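Trilobed Protease (Pyrococcus furiosus, PDB 2GOP) is a hydrolase whose seven-bladed beta-propeller domain, described here, probably helps control the access of peptides to the catalytic part of the enzyme. Local coordinates at residues 75-80 with 86-91; 98-103 with 155-160; 109-112 with 117-120; 43-48 with 62-67. All coordinates share one frame; numbering follows the deposited sequence.

Contact 1. Residues 75-80 with 86-91; sequences FMRANE and EIWVAD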
loop_
_atom_site.group_PDB
_atom_site.type_symbol
_atom_site.label_atom_id
_atom_site.label_comp_id
_atom_site.label_asym_id
_atom_site.label_seq_id
_atom_site.Cartn_x
_atom_site.Cartn_y
_atom_site.Cartn_z
ATOM N N PHE A 75 -8.260 -9.647 22.511
ATOM C CA PHE A 75 -8.444 -8.300 22.001
ATOM C C PHE A 75 -7.248 -7.441 22.307
ATOM O O PHE A 75 -6.365 -7.846 23.053
ATOM C CB PHE A 75 -9.720 -7.664 22.568
ATOM C CG PHE A 75 -9.741 -7.544 24.069
ATOM C CD1 PHE A 75 -10.201 -8.596 24.860
ATOM C CD2 PHE A 75 -9.337 -6.366 24.696
ATOM C CE1 PHE A 75 -10.256 -8.473 26.254
ATOM C CE2 PHE A 75 -9.386 -6.245 26.079
ATOM C CZ PHE A 75 -9.847 -7.294 26.854
ATOM N N MET A 76 -7.250 -6.239 21.740
ATOM C CA MET A 76 -6.153 -5.306 21.921
ATOM C C MET A 76 -6.608 -4.083 22.705
ATOM O O MET A 76 -7.706 -3.569 22.484
ATOM C CB MET A 76 -5.632 -4.873 20.560
ATOM C CG MET A 76 -4.175 -4.482 20.552
ATOM S SD MET A 76 -3.842 -3.202 19.334
ATOM C CE MET A 76 -4.358 -1.821 20.338
ATOM N N ARG A 77 -5.746 -3.606 23.601
ATOM C CA ARG A 77 -6.012 -2.391 24.355
ATOM C C ARG A 77 -4.815 -1.435 24.222
ATOM O O ARG A 77 -3.668 -1.816 24.447
ATOM C CB ARG A 77 -6.291 -2.741 25.819
ATOM C CG ARG A 77 -6.730 -1.561 26.675
ATOM C CD ARG A 77 -7.378 -2.033 27.977
ATOM N NE ARG A 77 -8.737 -2.560 27.785
ATOM C CZ ARG A 77 -9.329 -3.421 28.613
ATOM N NH1 ARG A 77 -8.687 -3.892 29.673
ATOM N NH2 ARG A 77 -10.566 -3.833 28.372
ATOM N N ALA A 78 -5.103 -0.196 23.843
ATOM C CA ALA A 78 -4.087 0.832 23.697
ATOM C C ALA A 78 -3.851 1.500 25.040
ATOM O O ALA A 78 -4.801 1.893 25.720
ATOM C CB ALA A 78 -4.528 1.867 22.677
ATOM N N ASN A 79 -2.582 1.613 25.418
ATOM C CA ASN A 79 -2.176 2.410 26.565
ATOM C C ASN A 79 -1.606 3.722 26.037
ATOM O O ASN A 79 -0.440 3.787 25.653
ATOM C CB ASN A 79 -1.132 1.656 27.391
ATOM C CG ASN A 79 -0.845 2.317 28.726
ATOM O OD1 ASN A 79 -1.247 3.453 28.972
ATOM N ND2 ASN A 79 -0.137 1.606 29.596
ATOM N N GLU A 80 -2.446 4.756 26.002
ATOM C CA GLU A 80 -2.065 6.076 25.470
ATOM C C GLU A 80 -0.846 6.688 26.167
ATOM O O GLU A 80 -0.042 7.383 25.539
ATOM C CB GLU A 80 -3.235 7.064 25.598
ATOM C CG GLU A 80 -4.372 6.885 24.593
ATOM C CD GLU A 80 -5.268 8.127 24.505
ATOM O OE1 GLU A 80 -6.499 7.996 24.675
ATOM O OE2 GLU A 80 -4.741 9.242 24.275
ATOM N N GLU A 86 -1.578 -3.459 24.008
ATOM C CA GLU A 86 -1.597 -4.624 24.863
ATOM C C GLU A 86 -2.528 -5.659 24.286
ATOM O O GLU A 86 -3.606 -5.319 23.805
ATOM C CB GLU A 86 -2.082 -4.249 26.250
ATOM C CG GLU A 86 -1.357 -3.068 26.864
ATOM C CD GLU A 86 -2.149 -2.470 27.990
ATOM O OE1 GLU A 86 -2.987 -3.186 28.563
ATOM O OE2 GLU A 86 -1.952 -1.280 28.289
ATOM N N ILE A 87 -2.104 -6.915 24.332
ATOM C CA ILE A 87 -2.987 -8.023 24.014
ATOM C C ILE A 87 -3.578 -8.566 25.316
ATOM O O ILE A 87 -2.862 -8.766 26.300
ATOM C CB ILE A 87 -2.269 -9.131 23.231
ATOM C CG1 ILE A 87 -1.729 -8.579 21.909
ATOM C CG2 ILE A 87 -3.214 -10.309 22.978
ATOM C CD1 ILE A 87 -2.761 -7.868 21.012
ATOM N N TRP A 88 -4.896 -8.765 25.293
ATOM C CA TRP A 88 -5.669 -9.257 26.411
ATOM C C TRP A 88 -6.423 -10.510 25.988
ATOM O O TRP A 88 -6.673 -10.730 24.798
ATOM C CB TRP A 88 -6.708 -8.211 26.836
ATOM C CG TRP A 88 -6.164 -7.101 27.649
ATOM C CD1 TRP A 88 -5.259 -6.164 27.258
ATOM C CD2 TRP A 88 -6.504 -6.794 29.003
ATOM N NE1 TRP A 88 -5.006 -5.297 28.289
ATOM C CE2 TRP A 88 -5.758 -5.662 29.374
ATOM C CE3 TRP A 88 -7.368 -7.369 29.942
ATOM C CZ2 TRP A 88 -5.838 -5.099 30.648
ATOM C CZ3 TRP A 88 -7.444 -6.811 31.198
ATOM C CH2 TRP A 88 -6.692 -5.686 31.539
ATOM N N VAL A 89 -6.809 -11.305 26.976
ATOM C CA VAL A 89 -7.711 -12.426 26.768
ATOM C C VAL A 89 -8.805 -12.399 27.838
ATOM O O VAL A 89 -8.511 -12.301 29.024
ATOM C CB VAL A 89 -6.946 -13.773 26.801
ATOM C CG1 VAL A 89 -7.915 -14.938 26.629
ATOM C CG2 VAL A 89 -5.883 -13.796 25.696
ATOM N N ALA A 90 -10.060 -12.465 27.397
ATOM C CA ALA A 90 -11.210 -12.542 28.285
ATOM C C ALA A 90 -11.812 -13.934 28.205
ATOM O O ALA A 90 -11.972 -14.507 27.124
ATOM C CB ALA A 90 -12.254 -11.508 27.906
ATOM N N ASP A 91 -12.142 -14.470 29.368
ATOM C CA ASP A 91 -12.764 -15.764 29.480
ATOM C C ASP A 91 -14.262 -15.542 29.632
ATOM O O ASP A 91 -14.731 -15.094 30.681
ATOM C CB ASP A 91 -12.179 -16.497 30.676
ATOM C CG ASP A 91 -12.509 -17.963 30.674
ATOM O OD1 ASP A 91 -13.713 -18.306 30.628
ATOM O OD2 ASP A 91 -11.557 -18.772 30.725
#
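Over the indole of Trp88 sits the guanidinium group of Arg77, joining the two central strands of one propeller blade, the antiparallel hairpin of 72-79 and 84-91. Arg77 CZ stands 4.3 Å from the centroid of the Trp88 six-membered ring, only 8° off the normal, a cation-pi contact. The two planes are 57° apart, so the group is not stacked flat: it dips NH1 to within 3.2 Å of Trp88 CZ2. Arg77 NE and NH2 meanwhile donate hydrogen bonds to the carbonyls of Asn60 and Glu59, respectively, which hold the charge above the ring. Rotation of the indole is set within its own strand, where Trp88 NE1 gives a nearly straight 2.9 Å bond in the ring plane to Glu86 OE1. Phe75 has CG turned between its backbone N and carbonyl carbon (chi1 60°), and Trp88 CB lies 3.5 Å from the centroid of the Phe75 ring, over its face, a CH-pi contact; the two aromatic planes are near parallel but slid well apart. An alanine in place of Trp88 would probably leave Arg77 NH1 without its aromatic platform and Glu86 OE1 without its indole donor. Phe75 with Trp88 and Arg77 with Glu86 form hydrogen-bonded pairs, flanking the non-hydrogen-bonded pair Met76 with Ile87. On the sheet face reverse to the indole, flexible Met76 bends to lay CG 3.7 Å from Ile87 CD1.

Contact 2. Residues 98-103 with 155-160; sequences KKILEA and WIFDTE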
loop_
_atom_site.group_PDB
_atom_site.type_symbol
_atom_site.label_atom_id
_atom_site.label_comp_id
_atom_site.label_asym_id
_atom_site.label_seq_id
_atom_site.Cartn_x
_atom_site.Cartn_y
_atom_site.Cartn_z
ATOM N N LYS A 98 -7.481 -10.570 31.349
ATOM C CA LYS A 98 -6.166 -10.124 31.764
ATOM C C LYS A 98 -5.308 -9.744 30.573
ATOM O O LYS A 98 -5.492 -10.257 29.467
ATOM C CB LYS A 98 -5.443 -11.220 32.559
ATOM C CG LYS A 98 -5.319 -12.543 31.815
ATOM C CD LYS A 98 -3.971 -13.211 32.072
ATOM C CE LYS A 98 -3.995 -14.690 31.688
ATOM N NZ LYS A 98 -4.815 -14.982 30.477
ATOM N N LYS A 99 -4.362 -8.848 30.827
ATOM C CA LYS A 99 -3.325 -8.500 29.871
ATOM C C LYS A 99 -2.362 -9.684 29.777
ATOM O O LYS A 99 -1.921 -10.203 30.803
ATOM C CB LYS A 99 -2.611 -7.247 30.378
ATOM C CG LYS A 99 -1.412 -6.768 29.594
ATOM C CD LYS A 99 -0.651 -5.744 30.443
ATOM C CE LYS A 99 0.552 -5.177 29.717
ATOM N NZ LYS A 99 1.292 -4.227 30.589
ATOM N N ILE A 100 -2.048 -10.124 28.559
ATOM C CA ILE A 100 -1.089 -11.219 28.377
ATOM C C ILE A 100 0.216 -10.806 27.698
ATOM O O ILE A 100 1.199 -11.540 27.762
ATOM C CB ILE A 100 -1.706 -12.405 27.619
ATOM C CG1 ILE A 100 -2.019 -12.037 26.160
ATOM C CG2 ILE A 100 -2.932 -12.890 28.350
ATOM C CD1 ILE A 100 -2.196 -13.251 25.227
ATOM N N LEU A 101 0.236 -9.633 27.075
ATOM C CA LEU A 101 1.398 -9.188 26.321
ATOM C C LEU A 101 1.372 -7.687 26.099
ATOM O O LEU A 101 0.314 -7.084 25.990
ATOM C CB LEU A 101 1.433 -9.886 24.958
ATOM C CG LEU A 101 2.635 -9.565 24.066
ATOM C CD1 LEU A 101 3.767 -10.531 24.384
ATOM C CD2 LEU A 101 2.234 -9.616 22.609
ATOM N N GLU A 102 2.564 -7.112 26.015
ATOM C CA GLU A 102 2.767 -5.710 25.701
ATOM C C GLU A 102 3.681 -5.597 24.481
ATOM O O GLU A 102 4.697 -6.295 24.385
ATOM C CB GLU A 102 3.413 -5.011 26.900
ATOM C CG GLU A 102 3.172 -3.523 26.952
ATOM C CD GLU A 102 3.626 -2.900 28.260
ATOM O OE1 GLU A 102 3.579 -3.590 29.301
ATOM O OE2 GLU A 102 4.020 -1.714 28.244
ATOM N N ALA A 103 3.318 -4.723 23.550
ATOM C CA ALA A 103 4.144 -4.475 22.371
ATOM C C ALA A 103 3.935 -3.058 21.866
ATOM O O ALA A 103 2.965 -2.406 22.218
ATOM C CB ALA A 103 3.827 -5.480 21.275
ATOM N N TRP A 155 4.818 -14.057 18.242
ATOM C CA TRP A 155 4.631 -14.731 19.520
ATOM C C TRP A 155 3.534 -15.789 19.415
ATOM O O TRP A 155 2.450 -15.520 18.883
ATOM C CB TRP A 155 4.180 -13.756 20.603
ATOM C CG TRP A 155 5.093 -12.642 20.973
ATOM C CD1 TRP A 155 6.025 -12.651 21.951
ATOM C CD2 TRP A 155 5.066 -11.298 20.454
ATOM N NE1 TRP A 155 6.625 -11.412 22.048
ATOM C CE2 TRP A 155 6.047 -10.567 21.139
ATOM C CE3 TRP A 155 4.328 -10.657 19.449
ATOM C CZ2 TRP A 155 6.312 -9.222 20.858
ATOM C CZ3 TRP A 155 4.587 -9.329 19.177
ATOM C CH2 TRP A 155 5.583 -8.628 19.871
ATOM N N ILE A 156 3.799 -16.978 19.946
ATOM C CA ILE A 156 2.740 -17.949 20.188
ATOM C C ILE A 156 2.484 -17.966 21.686
ATOM O O ILE A 156 3.376 -18.285 22.470
ATOM C CB ILE A 156 3.104 -19.353 19.688
ATOM C CG1 ILE A 156 3.380 -19.319 18.180
ATOM C CG2 ILE A 156 1.970 -20.338 19.962
ATOM C CD1 ILE A 156 3.615 -20.700 17.578
ATOM N N PHE A 157 1.278 -17.571 22.072
ATOM C CA PHE A 157 0.873 -17.578 23.457
ATOM C C PHE A 157 -0.082 -18.745 23.699
ATOM O O PHE A 157 -0.964 -19.025 22.886
ATOM C CB PHE A 157 0.189 -16.260 23.827
ATOM C CG PHE A 157 -0.009 -16.092 25.301
ATOM C CD1 PHE A 157 0.988 -15.524 26.086
ATOM C CD2 PHE A 157 -1.172 -16.535 25.917
ATOM C CE1 PHE A 157 0.814 -15.387 27.447
ATOM C CE2 PHE A 157 -1.341 -16.404 27.289
ATOM C CZ PHE A 157 -0.353 -15.830 28.045
ATOM N N ASP A 158 0.105 -19.408 24.834
ATOM C CA ASP A 158 -0.676 -20.572 25.215
ATOM C C ASP A 158 -1.565 -20.190 26.383
ATOM O O ASP A 158 -1.071 -19.835 27.448
ATOM C CB ASP A 158 0.282 -21.697 25.614
ATOM C CG ASP A 158 -0.431 -22.944 26.116
ATOM O OD1 ASP A 158 -1.666 -23.048 25.982
ATOM O OD2 ASP A 158 0.265 -23.828 26.660
ATOM N N THR A 159 -2.877 -20.267 26.192
ATOM C CA THR A 159 -3.824 -19.916 27.262
ATOM C C THR A 159 -3.885 -20.967 28.384
ATOM O O THR A 159 -4.320 -20.666 29.490
ATOM C CB THR A 159 -5.250 -19.687 26.708
ATOM O OG1 THR A 159 -5.750 -20.902 26.140
ATOM C CG2 THR A 159 -5.244 -18.593 25.670
ATOM N N GLU A 160 -3.455 -22.191 28.088
ATOM C CA GLU A 160 -3.375 -23.254 29.085
ATOM C C GLU A 160 -2.184 -22.985 30.014
ATOM O O GLU A 160 -2.354 -22.768 31.216
ATOM C CB GLU A 160 -3.237 -24.613 28.383
ATOM C CG GLU A 160 -3.733 -25.817 29.173
ATOM C CD GLU A 160 -3.877 -27.062 28.298
ATOM O OE1 GLU A 160 -3.082 -27.229 27.341
ATOM O OE2 GLU A 160 -4.786 -27.875 28.571
#
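Ile100 points its CD1 onto the face of the Phe157 ring, and Leu101 spreads both methyls over the indole of Trp155; together they form an interface between two successive propeller blades. Strand 96-103 closes one blade, strand 151-158 is third in the next, and the two segments run nearly antiparallel with axes 9.3 Å apart. No hydrogen bond crosses between them, so the sheets meet through side chains, where branched aliphatics suit broad aromatic faces. Ile100 CD1 lies 3.7 Å from the Phe157 ring centroid, 19° off the normal and displaced toward the rim, while Ile100 CB comes 3.7 Å from Phe157 CZ; the aliphatic chain thus crosses the ring face from CZ toward CG. Ile100 CG1 takes the cramped place between backbone N and carbonyl carbon (chi1 67°), and the extended next bond carries CD1 to the ring. Leu101 divides its fork: CD1 stands over the five-membered ring of Trp155, 3.9 Å from its centroid, while CD2 approaches Trp155 CE3 at 3.9 Å. Consecutive residues can both face the neighbouring blade because Ile100 and Leu101 lie opposite Ile87 in a classic beta bulge. Ile100 also touches Leu118 and Leu101 touches Ile120, extending the apolar layer to the next strand. The small Ala103 fits beside the far end of the indole, its CB 3.9 Å from Trp155 CH2.

Contact 3. Residues 109-112 with 117-120; sequences LEWN and KLLI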
loop_
_atom_site.group_PDB
_atom_site.type_symbol
_atom_site.label_atom_id
_atom_site.label_comp_id
_atom_site.label_asym_id
_atom_site.label_seq_id
_atom_site.Cartn_x
_atom_site.Cartn_y
_atom_site.Cartn_z
ATOM N N LEU A 109 -3.644 -10.836 15.015
ATOM C CA LEU A 109 -4.042 -11.558 16.210
ATOM C C LEU A 109 -4.966 -12.688 15.777
ATOM O O LEU A 109 -6.006 -12.419 15.195
ATOM C CB LEU A 109 -4.768 -10.596 17.140
ATOM C CG LEU A 109 -5.202 -11.105 18.506
ATOM C CD1 LEU A 109 -3.987 -11.609 19.307
ATOM C CD2 LEU A 109 -5.938 -9.965 19.207
ATOM N N GLU A 110 -4.570 -13.944 16.005
ATOM C CA GLU A 110 -5.284 -15.087 15.415
ATOM C C GLU A 110 -5.229 -16.291 16.339
ATOM O O GLU A 110 -4.164 -16.676 16.791
ATOM C CB GLU A 110 -4.690 -15.475 14.043
ATOM C CG GLU A 110 -5.486 -16.561 13.278
ATOM C CD GLU A 110 -4.825 -17.105 11.981
ATOM O OE1 GLU A 110 -3.632 -16.852 11.684
ATOM O OE2 GLU A 110 -5.540 -17.817 11.243
ATOM N N TRP A 111 -6.390 -16.880 16.592
ATOM C CA TRP A 111 -6.486 -18.098 17.355
ATOM C C TRP A 111 -6.117 -19.288 16.500
ATOM O O TRP A 111 -6.478 -19.356 15.326
ATOM C CB TRP A 111 -7.918 -18.325 17.839
ATOM C CG TRP A 111 -8.337 -17.472 18.975
ATOM C CD1 TRP A 111 -9.135 -16.386 18.909
ATOM C CD2 TRP A 111 -8.023 -17.658 20.360
ATOM N NE1 TRP A 111 -9.330 -15.867 20.162
ATOM C CE2 TRP A 111 -8.657 -16.631 21.071
ATOM C CE3 TRP A 111 -7.264 -18.592 21.066
ATOM C CZ2 TRP A 111 -8.558 -16.501 22.463
ATOM C CZ3 TRP A 111 -7.160 -18.459 22.446
ATOM C CH2 TRP A 111 -7.810 -17.421 23.129
ATOM N N ASN A 112 -5.421 -20.237 17.123
ATOM C CA ASN A 112 -5.308 -21.593 16.613
ATOM C C ASN A 112 -6.673 -22.295 16.680
ATOM O O ASN A 112 -7.513 -21.959 17.514
ATOM C CB ASN A 112 -4.261 -22.355 17.433
ATOM C CG ASN A 112 -4.027 -23.756 16.918
ATOM O OD1 ASN A 112 -4.895 -24.618 17.050
ATOM N ND2 ASN A 112 -2.857 -23.992 16.318
ATOM N N LYS A 117 -4.056 -21.947 21.663
ATOM C CA LYS A 117 -2.912 -21.157 21.200
ATOM C C LYS A 117 -3.328 -19.903 20.421
ATOM O O LYS A 117 -4.294 -19.914 19.643
ATOM C CB LYS A 117 -1.971 -22.002 20.352
ATOM C CG LYS A 117 -1.420 -23.227 21.090
ATOM C CD LYS A 117 -0.260 -23.880 20.340
ATOM C CE LYS A 117 -0.670 -24.508 18.999
ATOM N NZ LYS A 117 -1.513 -25.739 19.121
ATOM N N LEU A 118 -2.548 -18.844 20.610
ATOM C CA LEU A 118 -2.823 -17.545 20.033
ATOM C C LEU A 118 -1.558 -17.019 19.326
ATOM O O LEU A 118 -0.477 -16.950 19.932
ATOM C CB LEU A 118 -3.270 -16.621 21.163
ATOM C CG LEU A 118 -3.888 -15.255 20.885
ATOM C CD1 LEU A 118 -5.091 -15.345 19.942
ATOM C CD2 LEU A 118 -4.265 -14.615 22.224
ATOM N N LEU A 119 -1.686 -16.700 18.035
ATOM C CA LEU A 119 -0.587 -16.128 17.250
ATOM C C LEU A 119 -0.703 -14.611 17.240
ATOM O O LEU A 119 -1.703 -14.061 16.773
ATOM C CB LEU A 119 -0.600 -16.629 15.806
ATOM C CG LEU A 119 0.493 -16.029 14.887
ATOM C CD1 LEU A 119 1.891 -16.428 15.383
ATOM C CD2 LEU A 119 0.279 -16.423 13.422
ATOM N N ILE A 120 0.332 -13.951 17.756
ATOM C CA ILE A 120 0.441 -12.500 17.751
ATOM C C ILE A 120 1.629 -12.098 16.887
ATOM O O ILE A 120 2.751 -12.584 17.083
ATOM C CB ILE A 120 0.674 -11.951 19.180
ATOM C CG1 ILE A 120 -0.405 -12.471 20.146
ATOM C CG2 ILE A 120 0.694 -10.414 19.176
ATOM C CD1 ILE A 120 0.040 -12.512 21.568
#
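Leu118 CD1 sits over the centre of the Trp111 indole, 3.9 Å from the centroid of its five-membered ring and 15° off the normal, a CH-pi contact at the heart of this antiparallel hairpin in a propeller blade. With CG anti to the backbone N (chi1 -168°), Leu118 crosses toward strand 105-111, and the same CD1 meets Leu109 CD1 at 3.9 Å. Leu109 CD1 also lies 3.8 Å from Ile120 CG1, the two side chains pointing the same way. The indole's polar atom is not wasted, since Trp111 NE1 donates to the carbonyl of Arg65 in the preceding blade. Behind this apolar face Glu110 and Leu119 form a hydrogen-bonded pair, and Glu110 OE1 accepts from the backbone N of Trp178. At the hairpin's end Asn112 N donates to Lys117 O over 2.8 Å. There the two side chains lie alongside, Asn112 ND2 3.5 Å from Lys117 CE, while Lys117 NZ makes salt bridges to Asp114 and Asp181. Asn112 uses both amide ends, on Asp114 N and Asp181 OD1. The chemistry implies a hairpin apolar toward the preceding blade, mixed toward the following one, where Leu119 packs on Trp178, and polar at the turn, which charge pairing probably steadies.

Contact 4. Residues 43-48 with 62-67; sequences NTIVIE and TMPRIS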
loop_
_atom_site.group_PDB
_atom_site.type_symbol
_atom_site.label_atom_id
_atom_site.label_comp_id
_atom_site.label_asym_id
_atom_site.label_seq_id
_atom_site.Cartn_x
_atom_site.Cartn_y
_atom_site.Cartn_z
ATOM N N ASN A 43 -13.607 3.105 21.919
ATOM C CA ASN A 43 -13.838 1.827 21.249
ATOM C C ASN A 43 -14.346 0.800 22.252
ATOM O O ASN A 43 -13.773 0.638 23.332
ATOM C CB ASN A 43 -12.551 1.301 20.617
ATOM C CG ASN A 43 -11.914 2.296 19.671
ATOM O OD1 ASN A 43 -12.583 2.881 18.814
ATOM N ND2 ASN A 43 -10.611 2.492 19.818
ATOM N N THR A 44 -15.425 0.115 21.882
ATOM C CA THR A 44 -16.009 -0.941 22.690
ATOM C C THR A 44 -16.197 -2.163 21.813
ATOM O O THR A 44 -16.699 -2.043 20.692
ATOM C CB THR A 44 -17.409 -0.546 23.233
ATOM O OG1 THR A 44 -17.318 0.678 23.968
ATOM C CG2 THR A 44 -17.980 -1.653 24.129
ATOM N N ILE A 45 -15.781 -3.330 22.309
ATOM C CA ILE A 45 -16.124 -4.589 21.654
ATOM C C ILE A 45 -17.524 -5.004 22.103
ATOM O O ILE A 45 -17.823 -5.007 23.298
ATOM C CB ILE A 45 -15.119 -5.712 21.982
ATOM C CG1 ILE A 45 -13.799 -5.476 21.250
ATOM C CG2 ILE A 45 -15.705 -7.087 21.637
ATOM C CD1 ILE A 45 -12.684 -6.419 21.660
ATOM N N VAL A 46 -18.386 -5.319 21.140
ATOM C CA VAL A 46 -19.692 -5.899 21.428
ATOM C C VAL A 46 -19.678 -7.362 20.991
ATOM O O VAL A 46 -19.194 -7.689 19.901
ATOM C CB VAL A 46 -20.815 -5.149 20.700
ATOM C CG1 VAL A 46 -22.171 -5.780 21.009
ATOM C CG2 VAL A 46 -20.794 -3.664 21.073
ATOM N N ILE A 47 -20.173 -8.230 21.864
ATOM C CA ILE A 47 -20.334 -9.650 21.568
ATOM C C ILE A 47 -21.825 -9.988 21.623
ATOM O O ILE A 47 -22.446 -9.886 22.693
ATOM C CB ILE A 47 -19.584 -10.527 22.604
ATOM C CG1 ILE A 47 -18.115 -10.096 22.704
ATOM C CG2 ILE A 47 -19.693 -12.011 22.245
ATOM C CD1 ILE A 47 -17.425 -10.543 23.975
ATOM N N GLU A 48 -22.397 -10.373 20.479
ATOM C CA GLU A 48 -23.819 -10.698 20.403
ATOM C C GLU A 48 -24.059 -12.177 20.119
ATOM O O GLU A 48 -23.414 -12.770 19.264
ATOM C CB GLU A 48 -24.524 -9.851 19.336
ATOM C CG GLU A 48 -26.009 -10.217 19.174
ATOM C CD GLU A 48 -26.790 -9.250 18.307
ATOM O OE1 GLU A 48 -26.199 -8.274 17.796
ATOM O OE2 GLU A 48 -28.005 -9.474 18.137
ATOM N N THR A 62 -10.209 -2.997 20.923
ATOM C CA THR A 62 -10.397 -3.277 19.497
ATOM C C THR A 62 -9.785 -4.666 19.190
ATOM O O THR A 62 -9.331 -5.354 20.096
ATOM C CB THR A 62 -9.691 -2.200 18.624
ATOM O OG1 THR A 62 -8.282 -2.236 18.868
ATOM C CG2 THR A 62 -10.224 -0.784 18.929
ATOM N N MET A 63 -9.759 -5.060 17.919
ATOM C CA MET A 63 -9.227 -6.364 17.485
ATOM C C MET A 63 -9.903 -7.568 18.155
ATOM O O MET A 63 -9.216 -8.450 18.672
ATOM C CB MET A 63 -7.714 -6.452 17.697
ATOM C CG MET A 63 -6.881 -5.438 16.939
ATOM S SD MET A 63 -5.151 -5.957 16.795
ATOM C CE MET A 63 -5.274 -7.249 15.570
ATOM N N PRO A 64 -11.245 -7.614 18.144
ATOM C CA PRO A 64 -11.942 -8.760 18.731
ATOM C C PRO A 64 -11.659 -10.043 17.963
ATOM O O PRO A 64 -11.781 -10.065 16.737
ATOM C CB PRO A 64 -13.416 -8.381 18.593
ATOM C CG PRO A 64 -13.456 -7.442 17.440
ATOM C CD PRO A 64 -12.193 -6.632 17.588
ATOM N N ARG A 65 -11.252 -11.087 18.678
ATOM C CA ARG A 65 -10.995 -12.390 18.073
ATOM C C ARG A 65 -11.660 -13.438 18.944
ATOM O O ARG A 65 -11.225 -13.686 20.070
ATOM C CB ARG A 65 -9.482 -12.652 17.951
ATOM C CG ARG A 65 -8.723 -11.591 17.127
ATOM C CD ARG A 65 -9.102 -11.592 15.657
ATOM N NE ARG A 65 -8.271 -10.679 14.863
ATOM C CZ ARG A 65 -8.551 -9.404 14.588
ATOM N NH1 ARG A 65 -9.673 -8.824 15.000
ATOM N NH2 ARG A 65 -7.697 -8.697 13.863
ATOM N N ILE A 66 -12.742 -14.022 18.449
ATOM C CA ILE A 66 -13.466 -15.029 19.204
ATOM C C ILE A 66 -12.763 -16.351 18.968
ATOM O O ILE A 66 -12.472 -16.683 17.834
ATOM C CB ILE A 66 -14.934 -15.169 18.741
ATOM C CG1 ILE A 66 -15.681 -13.832 18.865
ATOM C CG2 ILE A 66 -15.641 -16.277 19.560
ATOM C CD1 ILE A 66 -16.813 -13.675 17.870
ATOM N N SER A 67 -12.497 -17.104 20.033
ATOM C CA SER A 67 -11.897 -18.427 19.881
ATOM C C SER A 67 -12.875 -19.357 19.159
ATOM O O SER A 67 -14.084 -19.255 19.360
ATOM C CB SER A 67 -11.504 -19.012 21.237
ATOM O OG SER A 67 -12.634 -19.245 22.068
#
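Ile45 meets Pro64 through the end of its longer branch, CD1 lying 3.7 Å from Pro64 CB. Its CG1 is anti to the carbonyl carbon (chi1 -73°) and the next bond is extended, which sends CD1 out to the proline; the shorter branch, CG2, comes 4.0 Å from the same Pro64 CB. Two rigid, compact residues suit this place, as a beta-branched side chain and a proline ring have few ways to turn aside. The isoleucine also touches Ile73 and Phe75, so an alanine here would probably open a gap beneath Pro64 and strip Phe75 of an aliphatic neighbour. At the start of both segments Asn43 sets its amide nitrogen against Thr62, ND2 being 3.4 Å from the methyl CG2. Thr62 OG1 sits between backbone N and carbonyl carbon (chi1 62°), leaving CG2 to meet the asparagine. The amide oxygen of Asn43 is hydrogen-bonded to Thr32 OG1, and Asn43 also packs on Pro194 of the second subunit. Between Thr62 and Pro64, Met63 adopts a left-handed helical backbone conformation, with positive phi. The two segments run nearly parallel, 16° apart, with axes 7.5 Å from each other and no hydrogen bond across. Such apolar packing, face against face, between the third strand of one blade and the first of the next is what joins neighbouring blades of a beta-propeller.

Overall arrangement
Along the chain come contact 4, contact 1 and then contact 2, with contact 3 nested inside the loop that contact 2 closes. Contacts 1 and 3 are hairpins within the successive four-stranded blades 62-103 and 105-171; contacts 4 and 2 join blades, 16-59 to 62-103 and 62-103 to 105-171. Centres of contacts 2 and 3 are about 9 Å apart, those of contacts 2 and 4 about 17 Å. Strand 62-66 of contact 4 pairs with strand 72-79 of contact 1, and 84-91 with 96-103 of contact 2. Each of the seven blades is built from four consecutive strands, in keeping with the open Velcro topology, so side-chain packing between blades probably matters more to holding the ring together.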